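Local coordinates for glycosyl hydrolase BlGH5_18 (Bifidobacterium longum subsp. infantis, PDB 7LQX), which probably hydrolyses glycosidic bonds in N-glycans, as a family 5 subfamily 18 glycoside hydrolase of a gut-dwelling bifidobacterium, at residues Gly386-Glu391 with Glu430-Lys435. Numbering follows the deposited sequence.
Sequences GGSIFE and EPHGAK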
ATOM      1  N   GLY A 386     -32.690   4.817  13.852  1.00  8.88           N
ATOM      2  CA  GLY A 386     -33.496   6.017  13.887  1.00 10.26           C
ATOM      3  C   GLY A 386     -34.548   6.103  12.803  1.00  9.26           C
ATOM      4  O   GLY A 386     -35.369   7.026  12.829  1.00 12.31           O
ATOM      5  N   GLY A 387     -34.539   5.171  11.844  1.00  9.13           N
ATOM      6  CA  GLY A 387     -35.485   5.186  10.751  1.00  9.94           C
ATOM      7  C   GLY A 387     -36.815   4.561  11.124  1.00 10.15           C
ATOM      8  O   GLY A 387     -36.962   3.872  12.132  1.00  8.89           O
ATOM      9  N   SER A 388     -37.812   4.787  10.265  1.00  9.76           N
ATOM     10  CA  SER A 388     -39.172   4.364  10.577  1.00  9.20           C
ATOM     11  C   SER A 388     -39.337   2.847  10.529  1.00 10.43           C
ATOM     12  O   SER A 388     -40.062   2.279  11.352  1.00 10.86           O
ATOM     13  CB  SER A 388     -40.144   5.052   9.620  1.00 10.04           C
ATOM     14  OG  SER A 388     -39.684   4.965   8.281  1.00  9.96           O
ATOM     15  N   ILE A 389     -38.717   2.172   9.559  1.00  8.77           N
ATOM     16  CA  ILE A 389     -38.791   0.711   9.516  1.00  8.38           C
ATOM     17  C   ILE A 389     -38.093   0.120  10.734  1.00  8.63           C
ATOM     18  O   ILE A 389     -38.619  -0.772  11.410  1.00  9.12           O
ATOM     19  CB  ILE A 389     -38.171   0.176   8.214  1.00  8.67           C
ATOM     20  CG1 ILE A 389     -38.988   0.588   6.988  1.00  8.71           C
ATOM     21  CG2 ILE A 389     -38.037  -1.346   8.276  1.00  9.18           C
ATOM     22  CD1 ILE A 389     -40.354  -0.096   6.868  1.00  9.57           C
ATOM     23  N   PHE A 390     -36.881   0.607  11.013  1.00  8.26           N
ATOM     24  CA  PHE A 390     -36.106   0.179  12.172  1.00  7.77           C
ATOM     25  C   PHE A 390     -36.936   0.278  13.438  1.00  8.19           C
ATOM     26  O   PHE A 390     -37.051  -0.689  14.195  1.00  8.84           O
ATOM     27  CB  PHE A 390     -34.873   1.089  12.240  1.00  8.81           C
ATOM     28  CG  PHE A 390     -33.814   0.683  13.241  1.00  9.08           C
ATOM     29  CD1 PHE A 390     -33.944   1.008  14.584  1.00 10.02           C
ATOM     30  CD2 PHE A 390     -32.661   0.038  12.825  1.00  9.82           C
ATOM     31  CE1 PHE A 390     -32.957   0.663  15.500  1.00  8.68           C
ATOM     32  CE2 PHE A 390     -31.668  -0.298  13.738  1.00  9.36           C
ATOM     33  CZ  PHE A 390     -31.825   0.006  15.074  1.00 10.37           C
ATOM     34  N   GLU A 391     -37.563   1.432  13.667  1.00  8.93           N
ATOM     35  CA  GLU A 391     -38.282   1.640  14.923  1.00  9.64           C
ATOM     36  C   GLU A 391     -39.574   0.837  15.000  1.00 10.29           C
ATOM     37  O   GLU A 391     -39.928   0.357  16.081  1.00  9.98           O
ATOM     38  CB  GLU A 391     -38.493   3.132  15.157  1.00 12.30           C
ATOM     39  CG  GLU A 391     -37.149   3.825  15.358  1.00 13.30           C
ATOM     40  CD  GLU A 391     -37.221   5.240  15.885  1.00 16.12           C
ATOM     41  OE1 GLU A 391     -38.293   5.878  15.817  1.00 16.71           O
ATOM     42  OE2 GLU A 391     -36.172   5.717  16.363  1.00 13.85           O
ATOM     43  N   GLU A 430     -45.596   6.763   7.341  1.00 16.08           N
ATOM     44  CA  GLU A 430     -44.928   8.061   7.230  1.00 18.48           C
ATOM     45  C   GLU A 430     -43.427   7.834   7.339  1.00 15.66           C
ATOM     46  O   GLU A 430     -42.814   8.093   8.381  1.00 19.14           O
ATOM     47  CB  GLU A 430     -45.430   9.035   8.301  1.00 24.29           C
ATOM     48  CG  GLU A 430     -46.903   9.433   8.155  1.00 32.63           C
ATOM     49  CD  GLU A 430     -47.374  10.395   9.240  1.00 49.48           C
ATOM     50  OE1 GLU A 430     -46.533  11.138   9.789  1.00 56.31           O
ATOM     51  OE2 GLU A 430     -48.588  10.404   9.544  1.00 58.26           O
ATOM     52  N   PRO A 431     -42.797   7.346   6.268  1.00 15.16           N
ATOM     53  CA  PRO A 431     -41.383   6.959   6.365  1.00 13.45           C
ATOM     54  C   PRO A 431     -40.467   8.128   6.691  1.00 13.71           C
ATOM     55  O   PRO A 431     -40.724   9.277   6.323  1.00 15.74           O
ATOM     56  CB  PRO A 431     -41.073   6.391   4.973  1.00 13.88           C
ATOM     57  CG  PRO A 431     -42.407   5.922   4.458  1.00 16.34           C
ATOM     58  CD  PRO A 431     -43.382   6.958   4.969  1.00 16.41           C
ATOM     59  N   HIS A 432     -39.375   7.816   7.384  1.00 12.25           N
ATOM     60  CA  HIS A 432     -38.331   8.795   7.643  1.00 13.07           C
ATOM     61  C   HIS A 432     -37.003   8.068   7.791  1.00 12.19           C
ATOM     62  O   HIS A 432     -36.950   6.874   8.107  1.00 10.96           O
ATOM     63  CB  HIS A 432     -38.623   9.677   8.862  1.00 14.72           C
ATOM     64  CG  HIS A 432     -38.772   8.926  10.144  1.00 14.92           C
ATOM     65  ND1 HIS A 432     -37.695   8.469  10.872  1.00 18.38           N
ATOM     66  CD2 HIS A 432     -39.875   8.560  10.836  1.00 17.83           C
ATOM     67  CE1 HIS A 432     -38.128   7.853  11.957  1.00 15.14           C
ATOM     68  NE2 HIS A 432     -39.447   7.889  11.956  1.00 18.20           N
ATOM     69  N   GLY A 433     -35.923   8.819   7.582  1.00 13.35           N
ATOM     70  CA  GLY A 433     -34.602   8.248   7.454  1.00 13.34           C
ATOM     71  C   GLY A 433     -33.941   7.926   8.776  1.00 13.42           C
ATOM     72  O   GLY A 433     -34.489   8.127   9.859  1.00 14.43           O
ATOM     73  N   ALA A 434     -32.707   7.433   8.664  1.00 11.59           N
ATOM     74  CA  ALA A 434     -31.958   6.876   9.790  1.00 12.86           C
ATOM     75  C   ALA A 434     -31.209   7.994  10.506  1.00 14.11           C
ATOM     76  O   ALA A 434     -30.001   8.181  10.356  1.00 15.82           O
ATOM     77  CB  ALA A 434     -31.000   5.805   9.286  1.00 13.82           C
ATOM     78  N   LYS A 435     -31.946   8.722  11.343  1.00 12.93           N
ATOM     79  CA  LYS A 435     -31.388   9.936  11.928  1.00 15.04           C
ATOM     80  C   LYS A 435     -30.170   9.669  12.805  1.00 16.07           C
ATOM     81  O   LYS A 435     -29.327  10.559  12.960  1.00 18.29           O
ATOM     82  CB  LYS A 435     -32.459  10.678  12.720  1.00 18.19           C
ATOM     83  CG  LYS A 435     -33.171   9.835  13.749  1.00 19.80           C
ATOM     84  CD  LYS A 435     -34.139  10.685  14.562  1.00 25.97           C
ATOM     85  CE  LYS A 435     -35.099   9.827  15.361  1.00 30.12           C
ATOM     86  NZ  LYS A 435     -36.100   9.179  14.474  1.00 25.72           N
TER
HETATM   87  O   HOH W   1     -40.352   5.883  13.926  1.00 28.56           O
HETATM   88  O   HOH W   2     -38.327   8.581  15.868  1.00 29.11           O
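The N-terminus of helix 388-399, with G387 as its N-cap residue, lies against the loop that follows strand 424-426, and H432 and S388 join the two by a reciprocal pair of hydrogen bonds. S388 N donates to H432 O (3.1 Å), tilted out of the carbonyl plane, while H432 N donates to S388 OG (3.0 Å) at a fairly straight 161°. A chi1 of 47° turns S388 OG to where it accepts from H432 N and also bonds D428 OD2. S388 CB packs over one face of the H432 imidazole, a CH-pi contact 3.9 Å from the centroid. At the edge, in the ring plane, H432 CE1 approaches G386 O to 3.0 Å, and H432 ND1 makes a weak bond to G433 O. Both segments belong to the C-terminal portion, which carries a small three-stranded parallel sheet beside the TIM barrel expected of family GH5, and here helix 388-399 leads from strand 365-369 into strand 403-407 as a beta-alpha-beta crossover. G386 O also accepts K435 NZ (2.8 Å) on an in-plane lone pair; the lysine chain reaches it by bending at chi4. A long salt bridge links that amine to E391 OE2, which is hydrogen-bonded by Y243 OH. Two waters donate to E391 OE1; one also contacts H432 NE2 (3.0 Å), the other accepts from K435 NZ. Replacing H432 with an alanine would probably leave the S388 methylene without its aromatic cover and the water that joins H432 NE2 to E391 without its imidazole partner.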